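Local coordinates for protein alanine glyoxylate transaminase (Thermococcus litoralis, PDB 2ZC0) that probably transfers the amino group of alanine to glyoxylate, using pyridoxal phosphate as cofactor, at residues 253-258 and 282-287; 178-183 and 209-214; 360-365 and 376-381. All coordinates share one frame; numbering follows the deposited sequence.

Interaction 1: residues 253-258 and 282-287; sequences FRIGWI and ISQYIA. With PMP (4'-deoxy-4'-aminopyridoxal-5'-phosphate), chain F.
Ile255 lays CG1 and CD1 against Ser283 on helix 281-292. Ile255 CG1 lies 3.4 Å from Ser283 CB, which is close for two carbons. Ile255 CD1 also meets Gln284 CG at 3.7 Å, the two side chains crossing at about a right angle. Ser283 OG donates to Phe253 O at 2.9 Å. It sits in the carbonyl plane, on a lone pair, and ties the backbone of Phe253 to the helix. The same hydroxyl lies at the edge of the Phe253 ring. One turn along the helix, Ile286 CD1 approaches Phe253 CE1 at 3.7 Å. Leu54 of helix 51-64 and Val69 of the second subunit also pack on Phe253. Between Phe253 and Ile255, Arg254 makes no contact with the helix. Its chain bends at chi2 and chi3 and turns the guanidinium edge to the PMP phosphate. Arg254 NH2 donates to PMP O3P at 3.0 Å with an N-H...O angle of 145°. NH2 also bonds to Asp276 O of the second subunit, and NH1 to Thr251 O, so three bonds hold the group. A phosphate-binding arginine set close to the subunit interface is characteristic of the class I aminotransferase active site.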
loop_
_atom_site.group_PDB
_atom_site.type_symbol
_atom_site.label_atom_id
_atom_site.label_comp_id
_atom_site.label_asym_id
_atom_site.label_seq_id
_atom_site.Cartn_x
_atom_site.Cartn_y
_atom_site.Cartn_z
ATOM N N PHE A 253 -11.299 -23.811 20.176
ATOM C CA PHE A 253 -10.969 -22.970 21.325
ATOM C C PHE A 253 -10.214 -21.709 20.880
ATOM O O PHE A 253 -10.196 -20.697 21.580
ATOM C CB PHE A 253 -10.137 -23.758 22.362
ATOM C CG PHE A 253 -10.942 -24.765 23.158
ATOM C CD1 PHE A 253 -11.853 -24.342 24.126
ATOM C CD2 PHE A 253 -10.824 -26.132 22.905
ATOM C CE1 PHE A 253 -12.643 -25.266 24.831
ATOM C CE2 PHE A 253 -11.608 -27.066 23.604
ATOM C CZ PHE A 253 -12.521 -26.629 24.569
ATOM N N ARG A 254 -9.591 -21.772 19.708
ATOM C CA ARG A 254 -8.866 -20.623 19.175
ATOM C C ARG A 254 -7.710 -20.238 20.103
ATOM O O ARG A 254 -7.621 -19.093 20.532
ATOM C CB ARG A 254 -9.816 -19.405 19.020
ATOM C CG ARG A 254 -11.128 -19.642 18.235
ATOM C CD ARG A 254 -10.873 -19.780 16.738
ATOM N NE ARG A 254 -10.135 -20.997 16.478
ATOM C CZ ARG A 254 -9.132 -21.123 15.617
ATOM N NH1 ARG A 254 -8.543 -22.310 15.498
ATOM N NH2 ARG A 254 -8.721 -20.093 14.879
ATOM N N ILE A 255 -6.845 -21.197 20.425
ATOM C CA ILE A 255 -5.686 -20.943 21.286
ATOM C C ILE A 255 -4.407 -21.299 20.532
ATOM O O ILE A 255 -4.080 -22.477 20.342
ATOM C CB ILE A 255 -5.729 -21.757 22.606
ATOM C CG1 ILE A 255 -6.792 -21.187 23.554
ATOM C CG2 ILE A 255 -4.363 -21.679 23.315
ATOM C CD1 ILE A 255 -6.529 -19.745 23.999
ATOM N N GLY A 256 -3.705 -20.261 20.088
ATOM C CA GLY A 256 -2.475 -20.440 19.349
ATOM C C GLY A 256 -1.427 -19.477 19.868
ATOM O O GLY A 256 -1.672 -18.736 20.828
ATOM N N TRP A 257 -0.262 -19.460 19.236
ATOM C CA TRP A 257 0.787 -18.583 19.707
ATOM C C TRP A 257 1.844 -18.230 18.675
ATOM O O TRP A 257 1.975 -18.873 17.632
ATOM C CB TRP A 257 1.469 -19.196 20.946
ATOM C CG TRP A 257 2.059 -20.569 20.699
ATOM C CD1 TRP A 257 3.240 -20.858 20.072
ATOM C CD2 TRP A 257 1.450 -21.835 20.994
ATOM N NE1 TRP A 257 3.402 -22.220 19.955
ATOM C CE2 TRP A 257 2.318 -22.844 20.511
ATOM C CE3 TRP A 257 0.254 -22.215 21.613
ATOM C CZ2 TRP A 257 2.025 -24.211 20.625
ATOM C CZ3 TRP A 257 -0.042 -23.573 21.726
ATOM C CH2 TRP A 257 0.844 -24.558 21.234
ATOM N N ILE A 258 2.566 -17.161 18.978
ATOM C CA ILE A 258 3.656 -16.697 18.165
ATOM C C ILE A 258 4.870 -16.772 19.077
ATOM O O ILE A 258 4.762 -16.584 20.291
ATOM C CB ILE A 258 3.490 -15.218 17.759
ATOM C CG1 ILE A 258 2.435 -15.073 16.672
ATOM C CG2 ILE A 258 4.818 -14.658 17.274
ATOM C CD1 ILE A 258 2.229 -13.646 16.226
ATOM N N ILE A 282 -11.726 -17.874 28.614
ATOM C CA ILE A 282 -12.103 -19.234 28.962
ATOM C C ILE A 282 -11.182 -20.253 28.309
ATOM O O ILE A 282 -10.764 -21.210 28.949
ATOM C CB ILE A 282 -13.533 -19.576 28.529
ATOM C CG1 ILE A 282 -13.703 -19.277 27.047
ATOM C CG2 ILE A 282 -14.533 -18.816 29.386
ATOM C CD1 ILE A 282 -15.049 -19.661 26.529
ATOM N N SER A 283 -10.855 -20.054 27.038
ATOM C CA SER A 283 -9.989 -20.996 26.348
ATOM C C SER A 283 -8.593 -20.984 26.943
ATOM O O SER A 283 -7.928 -22.021 27.012
ATOM C CB SER A 283 -9.910 -20.665 24.861
ATOM O OG SER A 283 -11.198 -20.640 24.275
ATOM N N GLN A 284 -8.147 -19.813 27.378
ATOM C CA GLN A 284 -6.814 -19.705 27.951
ATOM C C GLN A 284 -6.755 -20.429 29.298
ATOM O O GLN A 284 -5.835 -21.201 29.560
ATOM C CB GLN A 284 -6.415 -18.232 28.122
ATOM C CG GLN A 284 -6.232 -17.444 26.817
ATOM C CD GLN A 284 -5.641 -16.071 27.067
ATOM O OE1 GLN A 284 -6.245 -15.041 26.727
ATOM N NE2 GLN A 284 -4.451 -16.043 27.669
ATOM N N TYR A 285 -7.745 -20.183 30.147
ATOM C CA TYR A 285 -7.787 -20.818 31.454
ATOM C C TYR A 285 -8.002 -22.329 31.335
ATOM O O TYR A 285 -7.372 -23.104 32.055
ATOM C CB TYR A 285 -8.863 -20.152 32.321
ATOM C CG TYR A 285 -8.340 -18.923 33.034
ATOM C CD1 TYR A 285 -7.355 -19.040 34.010
ATOM C CD2 TYR A 285 -8.792 -17.643 32.706
ATOM C CE1 TYR A 285 -6.823 -17.924 34.641
ATOM C CE2 TYR A 285 -8.265 -16.511 33.332
ATOM C CZ TYR A 285 -7.277 -16.666 34.300
ATOM O OH TYR A 285 -6.718 -15.566 34.918
ATOM N N ILE A 286 -8.870 -22.741 30.414
ATOM C CA ILE A 286 -9.110 -24.161 30.192
ATOM C C ILE A 286 -7.780 -24.826 29.823
ATOM O O ILE A 286 -7.452 -25.907 30.321
ATOM C CB ILE A 286 -10.116 -24.407 29.043
ATOM C CG1 ILE A 286 -11.539 -24.050 29.481
ATOM C CG2 ILE A 286 -10.070 -25.872 28.611
ATOM C CD1 ILE A 286 -12.586 -24.366 28.423
ATOM N N ALA A 287 -7.025 -24.171 28.943
ATOM C CA ALA A 287 -5.726 -24.668 28.483
ATOM C C ALA A 287 -4.686 -24.654 29.597
ATOM O O ALA A 287 -3.785 -25.495 29.630
ATOM C CB ALA A 287 -5.227 -23.818 27.305
HETATM N N1 PMP F . -1.433 -24.190 10.294
HETATM C C2 PMP F . -1.765 -25.295 9.590
HETATM C C2A PMP F . -0.674 -25.905 8.707
HETATM C C3 PMP F . -3.064 -25.863 9.676
HETATM O O3 PMP F . -3.370 -26.997 8.936
HETATM C C4 PMP F . -4.045 -25.233 10.530
HETATM C C4A PMP F . -5.451 -25.856 10.620
HETATM N N4A PMP F . -6.513 -24.965 10.152
HETATM C C5 PMP F . -3.611 -23.973 11.308
HETATM C C6 PMP F . -2.288 -23.498 11.145
HETATM C C5A PMP F . -4.556 -23.209 12.254
HETATM O O4P PMP F . -4.808 -23.867 13.108
HETATM P P PMP F . -5.774 -23.070 14.215
HETATM O O1P PMP F . -5.045 -22.685 15.922
HETATM O O2P PMP F . -7.244 -24.253 14.516
HETATM O O3P PMP F . -6.436 -21.501 13.589
#

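Interaction 2: residues 178-183 and 209-214; sequences IYTIPT and LLIIED. With PMP (4'-deoxy-4'-aminopyridoxal-5'-phosphate), chain F.
Tyr179 and Asp214 meet at their polar ends, beside the cofactor. Tyr179 OH donates to Asp214 OD1 at 2.6 Å, and the oxygen accepts on its anti lone pair. The ring and carboxylate planes are 59° apart. Tyr179 CG stands anti to the backbone N (chi1 167°), which carries the hydroxyl along the sheet to Asp214. Asp214 OD1 also lies 2.7 Å from PMP N1, as expected for the aspartate that faces the pyridine nitrogen in this family. OD2 is held by Ala216 N, so both oxygens of the carboxylate are positioned. Ile181 lies side by side with Asp214, its CG1 against Asp214 CB, and Ile181 CD1 touches PMP C2A at 3.6 Å. Behind this shell the backbones pair in parallel. Asp214 N donates to Thr180 O at 2.8 Å with an N-H...O angle of 175°, setting the aspartate against the strand end. Thr180 N to Ile212 O and Ile212 N to Ile178 O continue the pairing. Past the strand end, a water bridges Thr183 N and Asp214 O. Thr180 OG1 bonds to Glu128 OE2, and the two carboxylate oxygens of Glu213 to Leu230 N and Lys231 N. The strands belong to a beta-alpha-beta unit. Its helix 194-207 packs on the face of Ile178 and Ile211, while Leu111 of helix 106-118 packs on Tyr179, Ile212 and Asp214.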
loop_
_atom_site.group_PDB
_atom_site.type_symbol
_atom_site.label_atom_id
_atom_site.label_comp_id
_atom_site.label_asym_id
_atom_site.label_seq_id
_atom_site.Cartn_x
_atom_site.Cartn_y
_atom_site.Cartn_z
ATOM N N ILE A 178 10.211 -17.181 4.471
ATOM C CA ILE A 178 9.981 -18.531 4.006
ATOM C C ILE A 178 9.036 -19.111 5.039
ATOM O O ILE A 178 9.358 -19.121 6.218
ATOM C CB ILE A 178 11.261 -19.378 4.015
ATOM C CG1 ILE A 178 12.206 -18.931 2.906
ATOM C CG2 ILE A 178 10.889 -20.853 3.874
ATOM C CD1 ILE A 178 13.514 -19.711 2.898
ATOM N N TYR A 179 7.859 -19.535 4.589
ATOM C CA TYR A 179 6.849 -20.149 5.441
ATOM C C TYR A 179 6.941 -21.655 5.180
ATOM O O TYR A 179 6.883 -22.095 4.019
ATOM C CB TYR A 179 5.454 -19.642 5.066
ATOM C CG TYR A 179 4.286 -20.421 5.661
ATOM C CD1 TYR A 179 3.482 -21.224 4.853
ATOM C CD2 TYR A 179 3.985 -20.359 7.021
ATOM C CE1 TYR A 179 2.413 -21.949 5.381
ATOM C CE2 TYR A 179 2.902 -21.088 7.565
ATOM C CZ TYR A 179 2.131 -21.879 6.723
ATOM O OH TYR A 179 1.074 -22.618 7.227
ATOM N N THR A 180 7.085 -22.432 6.254
ATOM C CA THR A 180 7.193 -23.878 6.143
ATOM C C THR A 180 6.450 -24.617 7.256
ATOM O O THR A 180 6.326 -24.121 8.376
ATOM C CB THR A 180 8.688 -24.314 6.154
ATOM O OG1 THR A 180 8.779 -25.744 6.227
ATOM C CG2 THR A 180 9.407 -23.711 7.349
ATOM N N ILE A 181 5.952 -25.803 6.919
ATOM C CA ILE A 181 5.233 -26.680 7.845
ATOM C C ILE A 181 6.054 -27.982 7.826
ATOM O O ILE A 181 5.689 -28.954 7.161
ATOM C CB ILE A 181 3.809 -26.985 7.319
ATOM C CG1 ILE A 181 3.132 -25.680 6.864
ATOM C CG2 ILE A 181 2.995 -27.697 8.402
ATOM C CD1 ILE A 181 1.806 -25.861 6.133
ATOM N N PRO A 182 7.186 -28.006 8.552
ATOM C CA PRO A 182 8.076 -29.176 8.617
ATOM C C PRO A 182 7.451 -30.522 8.993
ATOM O O PRO A 182 7.723 -31.527 8.341
ATOM C CB PRO A 182 9.153 -28.732 9.616
ATOM C CG PRO A 182 9.165 -27.223 9.458
ATOM C CD PRO A 182 7.694 -26.917 9.408
ATOM N N THR A 183 6.613 -30.549 10.025
ATOM C CA THR A 183 6.015 -31.807 10.462
ATOM C C THR A 183 4.521 -32.002 10.177
ATOM O O THR A 183 3.680 -31.153 10.539
ATOM C CB THR A 183 6.250 -32.019 11.967
ATOM O OG1 THR A 183 7.654 -31.966 12.242
ATOM C CG2 THR A 183 5.713 -33.368 12.407
ATOM N N LEU A 209 17.514 -14.587 5.494
ATOM C CA LEU A 209 16.068 -14.644 5.373
ATOM C C LEU A 209 15.485 -15.081 6.712
ATOM O O LEU A 209 16.186 -15.623 7.564
ATOM C CB LEU A 209 15.676 -15.645 4.268
ATOM C CG LEU A 209 16.111 -15.314 2.828
ATOM C CD1 LEU A 209 15.916 -16.509 1.900
ATOM C CD2 LEU A 209 15.305 -14.135 2.335
ATOM N N LEU A 210 14.201 -14.817 6.905
ATOM C CA LEU A 210 13.517 -15.214 8.128
ATOM C C LEU A 210 12.683 -16.420 7.745
ATOM O O LEU A 210 12.298 -16.567 6.583
ATOM C CB LEU A 210 12.622 -14.075 8.626
ATOM C CG LEU A 210 13.036 -13.316 9.900
ATOM C CD1 LEU A 210 14.534 -13.077 9.960
ATOM C CD2 LEU A 210 12.279 -12.015 9.933
ATOM N N ILE A 211 12.424 -17.292 8.712
ATOM C CA ILE A 211 11.638 -18.503 8.491
ATOM C C ILE A 211 10.515 -18.558 9.495
ATOM O O ILE A 211 10.763 -18.474 10.688
ATOM C CB ILE A 211 12.505 -19.793 8.720
ATOM C CG1 ILE A 211 13.575 -19.920 7.645
ATOM C CG2 ILE A 211 11.615 -21.027 8.773
ATOM C CD1 ILE A 211 14.636 -20.985 7.977
ATOM N N ILE A 212 9.288 -18.690 9.010
ATOM C CA ILE A 212 8.121 -18.815 9.884
ATOM C C ILE A 212 7.787 -20.306 9.882
ATOM O O ILE A 212 7.331 -20.835 8.869
ATOM C CB ILE A 212 6.894 -18.067 9.335
ATOM C CG1 ILE A 212 7.167 -16.558 9.277
ATOM C CG2 ILE A 212 5.692 -18.396 10.183
ATOM C CD1 ILE A 212 5.973 -15.761 8.805
ATOM N N GLU A 213 8.014 -20.966 11.015
ATOM C CA GLU A 213 7.775 -22.398 11.176
ATOM C C GLU A 213 6.401 -22.701 11.769
ATOM O O GLU A 213 6.112 -22.326 12.906
ATOM C CB GLU A 213 8.882 -23.006 12.072
ATOM C CG GLU A 213 8.717 -24.492 12.443
ATOM C CD GLU A 213 9.957 -25.100 13.132
ATOM O OE1 GLU A 213 10.176 -26.321 12.978
ATOM O OE2 GLU A 213 10.698 -24.373 13.825
ATOM N N ASP A 214 5.573 -23.402 11.000
ATOM C CA ASP A 214 4.233 -23.774 11.433
ATOM C C ASP A 214 4.318 -25.130 12.137
ATOM O O ASP A 214 4.623 -26.138 11.514
ATOM C CB ASP A 214 3.318 -23.840 10.213
ATOM C CG ASP A 214 1.853 -23.861 10.571
ATOM O OD1 ASP A 214 1.064 -23.316 9.780
ATOM O OD2 ASP A 214 1.475 -24.428 11.610
HETATM N N1 PMP F . -1.433 -24.190 10.294
HETATM C C2 PMP F . -1.765 -25.295 9.590
HETATM C C2A PMP F . -0.674 -25.905 8.707
HETATM C C3 PMP F . -3.064 -25.863 9.676
HETATM O O3 PMP F . -3.370 -26.997 8.936
HETATM C C4 PMP F . -4.045 -25.233 10.530
HETATM C C4A PMP F . -5.451 -25.856 10.620
HETATM N N4A PMP F . -6.513 -24.965 10.152
HETATM C C5 PMP F . -3.611 -23.973 11.308
HETATM C C6 PMP F . -2.288 -23.498 11.145
HETATM C C5A PMP F . -4.556 -23.209 12.254
HETATM O O4P PMP F . -4.808 -23.867 13.108
HETATM P P PMP F . -5.774 -23.070 14.215
HETATM O O1P PMP F . -5.045 -22.685 15.922
HETATM O O2P PMP F . -7.244 -24.253 14.516
HETATM O O3P PMP F . -6.436 -21.501 13.589
HETATM O O HOH W 1 5.971 -28.426 12.102
HETATM O O HOH W 2 3.049 -28.688 11.899
#

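Interaction 3: residues 360-365 and 376-381; sequences VVVVPG and NAIRLN
Arg379 holds CG anti to its backbone N (chi1 -164°) and bends at chi3 (75°), which brings the guanidinium alongside Val363. Val363 CB lies over one face of that group, and Val363 CG2 meets Arg379 NH2 at 3.6 Å. The backbones of the same two residues form a single antiparallel, hydrogen-bonded pair. Arg379 N donates to Val363 O at 2.8 Å, and Val363 N to Arg379 O at 3.3 Å. Val362 packs beyond this pair: its CG1 presses on Leu380 CD2 at 3.4 Å, and its CB meets Ile378 CG2 at 3.9 Å. Strand 377-381 pairs with strand 336-340, and helix 347-357 packs on Val362. Class I aminotransferases have an arginine in this region that receives the substrate carboxylate. The side chain of Arg379 is about 6 Å from PMP, a placement consistent with that role. NH2 bonds to Ala40 O and NH1 to Asn186 OD1, which fix its rotation. An alanine here would probably leave Ala40 O and Asn186 OD1 without these donors and open a gap beside Val363. Beyond Pro364 the chain turns at Gly365, where the positive phi, and the nearness of Ala377 O, suit glycine, and Gly365 CA packs 4.0 Å from Ala377 CB.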
loop_
_atom_site.group_PDB
_atom_site.type_symbol
_atom_site.label_atom_id
_atom_site.label_comp_id
_atom_site.label_asym_id
_atom_site.label_seq_id
_atom_site.Cartn_x
_atom_site.Cartn_y
_atom_site.Cartn_z
ATOM N N VAL A 360 -19.665 -38.834 0.285
ATOM C CA VAL A 360 -18.416 -38.744 1.038
ATOM C C VAL A 360 -17.753 -37.420 0.667
ATOM O O VAL A 360 -17.641 -37.089 -0.517
ATOM C CB VAL A 360 -17.440 -39.902 0.695
ATOM C CG1 VAL A 360 -16.158 -39.768 1.510
ATOM C CG2 VAL A 360 -18.094 -41.243 0.985
ATOM N N VAL A 361 -17.314 -36.669 1.673
ATOM C CA VAL A 361 -16.686 -35.375 1.429
ATOM C C VAL A 361 -15.162 -35.368 1.532
ATOM O O VAL A 361 -14.600 -35.838 2.515
ATOM C CB VAL A 361 -17.207 -34.301 2.420
ATOM C CG1 VAL A 361 -16.685 -32.952 2.022
ATOM C CG2 VAL A 361 -18.727 -34.307 2.460
ATOM N N VAL A 362 -14.509 -34.813 0.516
ATOM C CA VAL A 362 -13.054 -34.700 0.479
ATOM C C VAL A 362 -12.723 -33.282 -0.007
ATOM O O VAL A 362 -13.630 -32.546 -0.403
ATOM C CB VAL A 362 -12.423 -35.723 -0.509
ATOM C CG1 VAL A 362 -12.738 -37.158 -0.076
ATOM C CG2 VAL A 362 -12.945 -35.465 -1.905
ATOM N N VAL A 363 -11.443 -32.901 0.015
ATOM C CA VAL A 363 -11.029 -31.565 -0.440
ATOM C C VAL A 363 -10.228 -31.614 -1.754
ATOM O O VAL A 363 -9.222 -32.306 -1.843
ATOM C CB VAL A 363 -10.165 -30.835 0.636
ATOM C CG1 VAL A 363 -9.784 -29.461 0.141
ATOM C CG2 VAL A 363 -10.932 -30.721 1.943
ATOM N N PRO A 364 -10.659 -30.845 -2.769
ATOM C CA PRO A 364 -10.109 -30.689 -4.125
ATOM C C PRO A 364 -8.588 -30.732 -4.365
ATOM O O PRO A 364 -8.150 -31.049 -5.484
ATOM C CB PRO A 364 -10.734 -29.378 -4.594
ATOM C CG PRO A 364 -12.099 -29.456 -3.991
ATOM C CD PRO A 364 -11.826 -29.958 -2.586
ATOM N N GLY A 365 -7.783 -30.395 -3.361
ATOM C CA GLY A 365 -6.330 -30.463 -3.527
ATOM C C GLY A 365 -5.656 -29.373 -4.346
ATOM O O GLY A 365 -4.721 -28.708 -3.887
ATOM N N ASN A 376 -4.948 -33.087 -10.152
ATOM C CA ASN A 376 -5.469 -34.403 -9.804
ATOM C C ASN A 376 -5.361 -34.735 -8.321
ATOM O O ASN A 376 -5.628 -35.865 -7.910
ATOM C CB ASN A 376 -4.727 -35.471 -10.617
ATOM C CG ASN A 376 -3.225 -35.492 -10.338
ATOM O OD1 ASN A 376 -2.553 -34.456 -10.401
ATOM N ND2 ASN A 376 -2.692 -36.678 -10.038
ATOM N N ALA A 377 -4.978 -33.755 -7.512
ATOM C CA ALA A 377 -4.828 -33.994 -6.086
ATOM C C ALA A 377 -6.144 -33.978 -5.321
ATOM O O ALA A 377 -7.090 -33.293 -5.695
ATOM C CB ALA A 377 -3.873 -32.972 -5.490
ATOM N N ILE A 378 -6.197 -34.755 -4.248
ATOM C CA ILE A 378 -7.369 -34.812 -3.388
ATOM C C ILE A 378 -6.860 -35.001 -1.964
ATOM O O ILE A 378 -6.159 -35.972 -1.671
ATOM C CB ILE A 378 -8.317 -35.993 -3.745
ATOM C CG1 ILE A 378 -9.265 -35.597 -4.887
ATOM C CG2 ILE A 378 -9.142 -36.389 -2.528
ATOM C CD1 ILE A 378 -8.628 -35.579 -6.256
ATOM N N ARG A 379 -7.194 -34.075 -1.075
ATOM C CA ARG A 379 -6.741 -34.204 0.300
ATOM C C ARG A 379 -7.750 -35.001 1.112
ATOM O O ARG A 379 -8.963 -34.779 1.020
ATOM C CB ARG A 379 -6.540 -32.829 0.916
ATOM C CG ARG A 379 -5.713 -32.833 2.178
ATOM C CD ARG A 379 -5.821 -31.484 2.845
ATOM N NE ARG A 379 -7.123 -31.363 3.483
ATOM C CZ ARG A 379 -7.544 -30.290 4.142
ATOM N NH1 ARG A 379 -6.763 -29.223 4.246
ATOM N NH2 ARG A 379 -8.734 -30.309 4.727
ATOM N N LEU A 380 -7.242 -35.934 1.905
ATOM C CA LEU A 380 -8.082 -36.782 2.734
ATOM C C LEU A 380 -7.674 -36.650 4.183
ATOM O O LEU A 380 -6.486 -36.695 4.511
ATOM C CB LEU A 380 -7.928 -38.253 2.328
ATOM C CG LEU A 380 -8.155 -38.640 0.869
ATOM C CD1 LEU A 380 -7.895 -40.144 0.697
ATOM C CD2 LEU A 380 -9.589 -38.284 0.475
ATOM N N ASN A 381 -8.664 -36.514 5.051
ATOM C CA ASN A 381 -8.414 -36.375 6.471
ATOM C C ASN A 381 -8.828 -37.636 7.228
ATOM O O ASN A 381 -9.866 -38.215 6.921
ATOM C CB ASN A 381 -9.199 -35.177 7.005
ATOM C CG ASN A 381 -9.306 -35.193 8.492
ATOM O OD1 ASN A 381 -10.362 -35.522 9.049
ATOM N ND2 ASN A 381 -8.209 -34.868 9.160
#

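Along the chain, interaction 2 comes first, then interaction 1, then interaction 3. Interactions 1 and 2 both reach the large mixed sheet and both touch PMP. Their centres are about 22 Å apart, and their nearest atoms about 7 Å. Interaction 1 holds the phosphate end of the cofactor and interaction 2 lies at its pyridine nitrogen. Interaction 3 stands apart from that sheet, about 24 Å from interaction 2 and about 29 Å from interaction 1 between centres. It lies across the centre of the chain from interaction 1. It still brings Arg379 toward the same cofactor. The site is therefore assembled from well-separated parts of the fold, and the second subunit contributes at interaction 1.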